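Local atomic coordinates of CalG4 (Micromonospora echinospora, PDB entry 3IA7), a protein that adopts the two-domain GT-B fold of a large glycosyltransferase superfamily, with a Rossmann-like parallel sheet in each half. Residues 191-194 with 195-199; 269-272 with 273-277; 344-348 with 349-353. All blocks are in the same frame, centred on the assembly; numbering follows the deposited sequence.

Contact 1: residues 191-194 with 195-199; sequences VFLP and KSFQP
P194 and F197 show how a proline can start a tight turn and then pack against the residue that ends it. The carbonyl oxygen of P194 accepts the backbone N of F197 at 2.9 Å, a bond that closes the 3-10 segment 195-197. A second backbone bond follows one residue on, from N of Q198 to O of K195 at 3.0 Å, so the chain from P194 to Q198 makes two overlapping turns.

This closure brings the two side chains alongside each other, pointing the same way, with CG of the proline ring 3.9 Å from CB of F197. CG of F197, anti to the backbone N and beside the carbonyl carbon (chi1 -165°), puts the phenyl ring next to L193, whose CD1 reaches it at its edge, near the ring plane, 4.3 Å from CD2 of F197.

The loop after strand 189-191 of the first parallel sheet of this GT-B fold packs here on helices 307-315 and 367-381. The chain leaves the strand through an inverse gamma turn centred on F192. P194 and F197 both lie on M376 of the latter helix, while L193 and P194 touch L311 of the former. S196 OG bonds to the carboxylate of D379.

K195 starts away from 191-194, its chain extended, and its CB meets C of P194 at 3.7 Å. Q198 is buried, and both ends of its amide are held: OE1 accepts the backbone N of A135, while NE2 gives a bond of 3.1 Å to O of P199, in that carbonyl's plane and on a lone pair. Gripped at both ends, the amide is fixed in rotation, and its OE1 comes within 4.4 Å of CD1 of L193.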
loop_
_atom_site.group_PDB
_atom_site.type_symbol
_atom_site.label_atom_id
_atom_site.label_comp_id
_atom_site.label_asym_id
_atom_site.label_seq_id
_atom_site.Cartn_x
_atom_site.Cartn_y
_atom_site.Cartn_z
ATOM N N VAL A 191 -5.638 14.988 -9.541
ATOM C CA VAL A 191 -4.805 14.325 -10.511
ATOM C C VAL A 191 -3.777 13.500 -9.753
ATOM O O VAL A 191 -3.004 14.067 -8.936
ATOM C CB VAL A 191 -4.063 15.391 -11.378
ATOM C CG1 VAL A 191 -3.175 14.691 -12.376
ATOM C CG2 VAL A 191 -5.058 16.302 -12.107
ATOM N N PHE A 192 -3.716 12.194 -10.005
ATOM C CA PHE A 192 -2.851 11.296 -9.198
ATOM C C PHE A 192 -1.430 11.227 -9.734
ATOM O O PHE A 192 -0.850 10.131 -9.940
ATOM C CB PHE A 192 -3.518 9.909 -9.110
ATOM C CG PHE A 192 -4.846 9.953 -8.366
ATOM C CD1 PHE A 192 -4.899 10.352 -7.028
ATOM C CD2 PHE A 192 -6.021 9.571 -9.013
ATOM C CE1 PHE A 192 -6.125 10.411 -6.329
ATOM C CE2 PHE A 192 -7.262 9.607 -8.309
ATOM C CZ PHE A 192 -7.308 10.058 -6.989
ATOM N N LEU A 193 -0.884 12.408 -10.044
ATOM C CA LEU A 193 0.464 12.544 -10.614
ATOM C C LEU A 193 1.156 13.662 -9.868
ATOM O O LEU A 193 0.475 14.540 -9.339
ATOM C CB LEU A 193 0.451 13.007 -12.085
ATOM C CG LEU A 193 -0.422 12.210 -13.080
ATOM C CD1 LEU A 193 -0.274 12.839 -14.427
ATOM C CD2 LEU A 193 -0.033 10.801 -13.225
ATOM N N PRO A 194 2.481 13.619 -9.822
ATOM C CA PRO A 194 3.176 14.810 -9.323
ATOM C C PRO A 194 3.101 15.891 -10.376
ATOM O O PRO A 194 3.130 15.612 -11.587
ATOM C CB PRO A 194 4.603 14.314 -9.066
ATOM C CG PRO A 194 4.834 13.229 -10.084
ATOM C CD PRO A 194 3.415 12.529 -10.174
ATOM N N LYS A 195 3.002 17.137 -9.925
ATOM C CA LYS A 195 2.814 18.222 -10.856
ATOM C C LYS A 195 3.906 18.287 -11.945
ATOM O O LYS A 195 3.644 18.650 -13.121
ATOM C CB LYS A 195 2.742 19.553 -10.089
ATOM C CG LYS A 195 2.252 20.693 -10.968
ATOM C CD LYS A 195 2.006 21.960 -10.097
ATOM C CE LYS A 195 1.270 23.024 -10.901
ATOM N NZ LYS A 195 1.115 24.217 -10.054
ATOM N N SER A 196 5.145 17.953 -11.578
ATOM C CA SER A 196 6.205 18.114 -12.552
ATOM C C SER A 196 6.058 17.142 -13.726
ATOM O O SER A 196 6.768 17.284 -14.734
ATOM C CB SER A 196 7.594 17.935 -11.916
ATOM O OG SER A 196 7.678 16.671 -11.297
ATOM N N PHE A 197 5.298 16.067 -13.523
ATOM C CA PHE A 197 5.146 15.052 -14.570
ATOM C C PHE A 197 4.063 15.527 -15.565
ATOM O O PHE A 197 3.980 15.026 -16.695
ATOM C CB PHE A 197 4.725 13.700 -13.968
ATOM C CG PHE A 197 4.888 12.528 -14.917
ATOM C CD1 PHE A 197 6.147 12.223 -15.438
ATOM C CD2 PHE A 197 3.806 11.723 -15.242
ATOM C CE1 PHE A 197 6.337 11.112 -16.332
ATOM C CE2 PHE A 197 3.983 10.580 -16.115
ATOM C CZ PHE A 197 5.276 10.300 -16.643
ATOM N N GLN A 198 3.255 16.513 -15.167
ATOM C CA GLN A 198 2.203 17.043 -16.035
ATOM C C GLN A 198 2.711 17.982 -17.180
ATOM O O GLN A 198 3.321 19.064 -16.913
ATOM C CB GLN A 198 1.190 17.821 -15.171
ATOM C CG GLN A 198 0.172 18.613 -15.966
ATOM C CD GLN A 198 -0.899 17.715 -16.614
ATOM O OE1 GLN A 198 -1.368 16.754 -15.991
ATOM N NE2 GLN A 198 -1.339 18.064 -17.846
ATOM N N PRO A 199 2.388 17.644 -18.453
ATOM C CA PRO A 199 2.692 18.598 -19.566
ATOM C C PRO A 199 1.986 19.953 -19.347
ATOM O O PRO A 199 0.818 19.949 -18.912
ATOM C CB PRO A 199 2.117 17.888 -20.827
ATOM C CG PRO A 199 2.034 16.406 -20.457
ATOM C CD PRO A 199 1.738 16.400 -18.934
#

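Contact 2: residues 269-272 with 273-277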
loop_
_atom_site.group_PDB
_atom_site.type_symbol
_atom_site.label_atom_id
_atom_site.label_comp_id
_atom_site.label_asym_id
_atom_site.label_seq_id
_atom_site.Cartn_x
_atom_site.Cartn_y
_atom_site.Cartn_z
ATOM N N GLY A 269 -0.302 -12.748 -13.189
ATOM C CA GLY A 269 -1.079 -13.859 -12.690
ATOM C C GLY A 269 -1.567 -14.773 -13.768
ATOM O O GLY A 269 -2.324 -15.709 -13.486
ATOM N N PHE A 270 -1.157 -14.504 -15.011
ATOM C CA PHE A 270 -1.655 -15.253 -16.168
ATOM C C PHE A 270 -0.565 -16.117 -16.814
ATOM O O PHE A 270 -0.839 -16.845 -17.767
ATOM C CB PHE A 270 -2.255 -14.289 -17.203
ATOM C CG PHE A 270 -3.485 -13.575 -16.720
ATOM C CD1 PHE A 270 -4.637 -14.286 -16.374
ATOM C CD2 PHE A 270 -3.488 -12.196 -16.597
ATOM C CE1 PHE A 270 -5.778 -13.626 -15.922
ATOM C CE2 PHE A 270 -4.606 -11.523 -16.147
ATOM C CZ PHE A 270 -5.765 -12.235 -15.800
ATOM N N LEU A 271 0.656 -16.047 -16.287
ATOM C CA LEU A 271 1.780 -16.828 -16.825
ATOM C C LEU A 271 2.359 -17.739 -15.743
ATOM O O LEU A 271 2.708 -17.268 -14.656
ATOM C CB LEU A 271 2.870 -15.887 -17.400
ATOM C CG LEU A 271 3.912 -16.410 -18.396
ATOM C CD1 LEU A 271 3.223 -17.097 -19.622
ATOM C CD2 LEU A 271 4.858 -15.308 -18.870
ATOM N N ASP A 272 2.434 -19.038 -16.036
ATOM C CA ASP A 272 3.091 -20.027 -15.176
ATOM C C ASP A 272 4.613 -19.832 -15.286
ATOM O O ASP A 272 5.158 -19.912 -16.387
ATOM C CB ASP A 272 2.681 -21.432 -15.648
ATOM C CG ASP A 272 3.267 -22.575 -14.789
ATOM O OD1 ASP A 272 4.136 -22.341 -13.915
ATOM O OD2 ASP A 272 2.857 -23.742 -15.020
ATOM N N PRO A 273 5.303 -19.550 -14.158
ATOM C CA PRO A 273 6.768 -19.386 -14.241
ATOM C C PRO A 273 7.515 -20.642 -14.711
ATOM O O PRO A 273 8.637 -20.542 -15.194
ATOM C CB PRO A 273 7.172 -18.941 -12.818
ATOM C CG PRO A 273 6.020 -19.380 -11.938
ATOM C CD PRO A 273 4.798 -19.324 -12.792
ATOM N N ALA A 274 6.889 -21.810 -14.624
ATOM C CA ALA A 274 7.502 -23.030 -15.155
ATOM C C ALA A 274 7.692 -22.953 -16.672
ATOM O O ALA A 274 8.603 -23.572 -17.217
ATOM C CB ALA A 274 6.667 -24.266 -14.792
ATOM N N VAL A 275 6.822 -22.197 -17.337
ATOM C CA VAL A 275 6.874 -21.975 -18.792
ATOM C C VAL A 275 8.229 -21.413 -19.266
ATOM O O VAL A 275 8.726 -21.779 -20.333
ATOM C CB VAL A 275 5.676 -21.076 -19.243
ATOM C CG1 VAL A 275 6.137 -19.799 -19.964
ATOM C CG2 VAL A 275 4.664 -21.857 -20.043
ATOM N N LEU A 276 8.818 -20.544 -18.440
ATOM C CA LEU A 276 10.100 -19.909 -18.705
ATOM C C LEU A 276 11.229 -20.904 -18.808
ATOM O O LEU A 276 12.235 -20.622 -19.447
ATOM C CB LEU A 276 10.427 -18.872 -17.599
ATOM C CG LEU A 276 9.363 -17.803 -17.407
ATOM C CD1 LEU A 276 9.772 -16.765 -16.309
ATOM C CD2 LEU A 276 9.099 -17.091 -18.717
ATOM N N GLY A 277 11.058 -22.072 -18.188
ATOM C CA GLY A 277 12.133 -23.070 -18.134
ATOM C C GLY A 277 13.187 -22.713 -17.090
ATOM O O GLY A 277 12.999 -21.738 -16.324
#
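The side-chain oxygen OD1 of D272 receives the backbone N of A274 at 2.9 Å, with an N-H...O angle of 159°. The donor approaches from above the carboxylate plane, so this nearly straight bond is made over the flat of the group. A bond from an aspartate side chain to the amide two residues on defines an Asx turn, and here the backbone adds to it: O of D272 accepts N of V275 at 3.0 Å. D272 thus ties down two successive amides at the start of a short turn with helical backbone angles, much as a capping residue does at the beginning of a helix.

The carboxylate gets there because CG of D272 lies anti to the backbone N (chi1 -178°), which swings it over the chain ahead. OD1 then rests 3.0 Å from N of P273, which as a proline nitrogen has no hydrogen to give, and 3.3 Å from CB of A274. Two further backbone bonds, L276 N to P273 O and G277 N to A274 O, carry the turn to G277, where a positive phi suits glycine.

Beside this polar start, L271 and V275 cross at about a right angle and meet through CD1 and CG1, 4.0 Å apart. Their union continues outward: L271 and L276 both touch F249 of helix 246-256, and V275 and L276 lie on P246 at its beginning. O of L271 accepts a bond from the side chain of Q287, so the turn, part of the connection from strand 262-266, lies between that helix and the loop that follows strand 283-286.

Contact 3: residues 344-348 with 349-353; sequences SVLRP and DQLEP
The guanidinium of R347 and the amide of Q350 belong to side chains that lie alongside each other and point the same way, their planes 24° apart. One face of the guanidinium is covered by V345, whose CG2 stands 4.0 Å above the plane, over its centre. The amide of Q350 works through its rim: OE1, in the carbonyl plane and on a lone pair, accepts the backbone N of R347 at a short 2.6 Å. The two flat groups do not stack; the methylenes of R347 make the contact, with CB 3.2 Å from that same OE1.

Q350 can bend back in this way because its CG stands beside its own backbone N, anti to the carbonyl carbon (chi1 -52°), from where the extended chain reaches across. N of Q350 also bonds to O of R347 at 2.8 Å. R347 to Q350 is therefore a type I beta turn with proline second, and the glutamine grips both the N and the O of the first residue. The turn belongs to the link from edge strand 343-345 to helix 353-365 in the C-terminal Rossmann-like domain, with E352 as the N-cap.

L351 lies over the turn, its CG 3.4 Å from O of R347 and its CD1 the same distance from O of P348. On the buried side CD2 of L346 touches O of Q350 at 3.6 Å, and L346 continues onto V321 and A359. O of Q350 also receives S355 OG in the first turn of the helix, while L351 meets H325 and F248.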
loop_
_atom_site.group_PDB
_atom_site.type_symbol
_atom_site.label_atom_id
_atom_site.label_comp_id
_atom_site.label_asym_id
_atom_site.label_seq_id
_atom_site.Cartn_x
_atom_site.Cartn_y
_atom_site.Cartn_z
ATOM N N SER A 344 15.114 5.508 -20.630
ATOM C CA SER A 344 15.313 5.216 -22.031
ATOM C C SER A 344 14.223 4.239 -22.527
ATOM O O SER A 344 13.390 3.742 -21.746
ATOM C CB SER A 344 16.714 4.650 -22.228
ATOM O OG SER A 344 16.830 3.413 -21.554
ATOM N N VAL A 345 14.212 3.999 -23.824
ATOM C CA VAL A 345 13.215 3.146 -24.435
ATOM C C VAL A 345 13.905 2.122 -25.337
ATOM O O VAL A 345 14.852 2.459 -26.041
ATOM C CB VAL A 345 12.168 3.989 -25.202
ATOM C CG1 VAL A 345 12.793 4.758 -26.384
ATOM C CG2 VAL A 345 11.001 3.124 -25.679
ATOM N N LEU A 346 13.448 0.868 -25.288
ATOM C CA LEU A 346 13.871 -0.135 -26.266
ATOM C C LEU A 346 12.725 -0.408 -27.225
ATOM O O LEU A 346 11.572 -0.506 -26.803
ATOM C CB LEU A 346 14.260 -1.442 -25.587
ATOM C CG LEU A 346 15.580 -1.496 -24.784
ATOM C CD1 LEU A 346 15.608 -2.732 -23.941
ATOM C CD2 LEU A 346 16.742 -1.494 -25.740
ATOM N N ARG A 347 13.046 -0.530 -28.504
ATOM C CA ARG A 347 12.037 -0.967 -29.491
ATOM C C ARG A 347 11.981 -2.482 -29.646
ATOM O O ARG A 347 12.893 -3.174 -29.195
ATOM C CB ARG A 347 12.226 -0.287 -30.859
ATOM C CG ARG A 347 12.121 1.246 -30.808
ATOM C CD ARG A 347 10.867 1.763 -30.081
ATOM N NE ARG A 347 10.893 3.220 -29.939
ATOM C CZ ARG A 347 9.885 3.972 -29.492
ATOM N NH1 ARG A 347 8.719 3.420 -29.147
ATOM N NH2 ARG A 347 10.041 5.291 -29.398
ATOM N N PRO A 348 10.892 -2.996 -30.268
ATOM C CA PRO A 348 10.758 -4.414 -30.585
ATOM C C PRO A 348 12.001 -5.026 -31.240
ATOM O O PRO A 348 12.355 -6.155 -30.893
ATOM C CB PRO A 348 9.570 -4.434 -31.562
ATOM C CG PRO A 348 8.713 -3.345 -31.076
ATOM C CD PRO A 348 9.680 -2.250 -30.687
ATOM N N ASP A 349 12.664 -4.319 -32.158
ATOM C CA ASP A 349 13.879 -4.890 -32.757
ATOM C C ASP A 349 15.125 -4.825 -31.870
ATOM O O ASP A 349 16.178 -5.323 -32.230
ATOM C CB ASP A 349 14.178 -4.409 -34.194
ATOM C CG ASP A 349 13.814 -2.938 -34.470
ATOM O OD1 ASP A 349 13.497 -2.131 -33.568
ATOM O OD2 ASP A 349 13.839 -2.593 -35.674
ATOM N N GLN A 350 14.984 -4.256 -30.682
ATOM C CA GLN A 350 16.128 -4.009 -29.822
ATOM C C GLN A 350 16.126 -4.915 -28.588
ATOM O O GLN A 350 16.682 -4.566 -27.564
ATOM C CB GLN A 350 16.186 -2.513 -29.472
ATOM C CG GLN A 350 16.131 -1.644 -30.737
ATOM C CD GLN A 350 16.026 -0.136 -30.525
ATOM O OE1 GLN A 350 15.208 0.345 -29.753
ATOM N NE2 GLN A 350 16.838 0.618 -31.278
ATOM N N LEU A 351 15.509 -6.093 -28.706
ATOM C CA LEU A 351 15.253 -6.974 -27.555
ATOM C C LEU A 351 16.058 -8.283 -27.496
ATOM O O LEU A 351 15.677 -9.208 -26.771
ATOM C CB LEU A 351 13.762 -7.328 -27.495
ATOM C CG LEU A 351 12.787 -6.155 -27.476
ATOM C CD1 LEU A 351 11.337 -6.678 -27.667
ATOM C CD2 LEU A 351 12.990 -5.355 -26.189
ATOM N N GLU A 352 17.137 -8.377 -28.271
ATOM C CA GLU A 352 18.085 -9.480 -28.117
ATOM C C GLU A 352 18.714 -9.373 -26.718
ATOM O O GLU A 352 18.866 -8.258 -26.201
ATOM C CB GLU A 352 19.152 -9.423 -29.219
ATOM C CG GLU A 352 18.576 -9.462 -30.650
ATOM C CD GLU A 352 18.401 -10.865 -31.218
ATOM O OE1 GLU A 352 18.915 -11.109 -32.343
ATOM O OE2 GLU A 352 17.746 -11.724 -30.567
ATOM N N PRO A 353 19.053 -10.516 -26.081
ATOM C CA PRO A 353 19.644 -10.417 -24.714
ATOM C C PRO A 353 20.790 -9.394 -24.535
ATOM O O PRO A 353 20.809 -8.672 -23.544
ATOM C CB PRO A 353 20.124 -11.844 -24.438
ATOM C CG PRO A 353 19.205 -12.694 -25.252
ATOM C CD PRO A 353 18.886 -11.918 -26.503
#

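In the fold
From the N terminus the three contacts come in series; none encloses or crosses another. Contact 1 closes its turn just after strand 189-191 of the first sheet, before strand 208-210, and ties the loop after this next-to-outermost strand to helices 307-315 and 367-381. The chain then enters the second sheet, where contact 2 shapes the connection between strands 262-266 and 283-286. Contact 3 links the outermost strand on the other edge, 343-345, to helix 353-365. Helix 246-256 is a shared neighbour of contacts 2 and 3, whose centres are 22 Å apart. Contacts 1 and 2, with centres 35 Å apart, lie on opposite sides of the chain's centre.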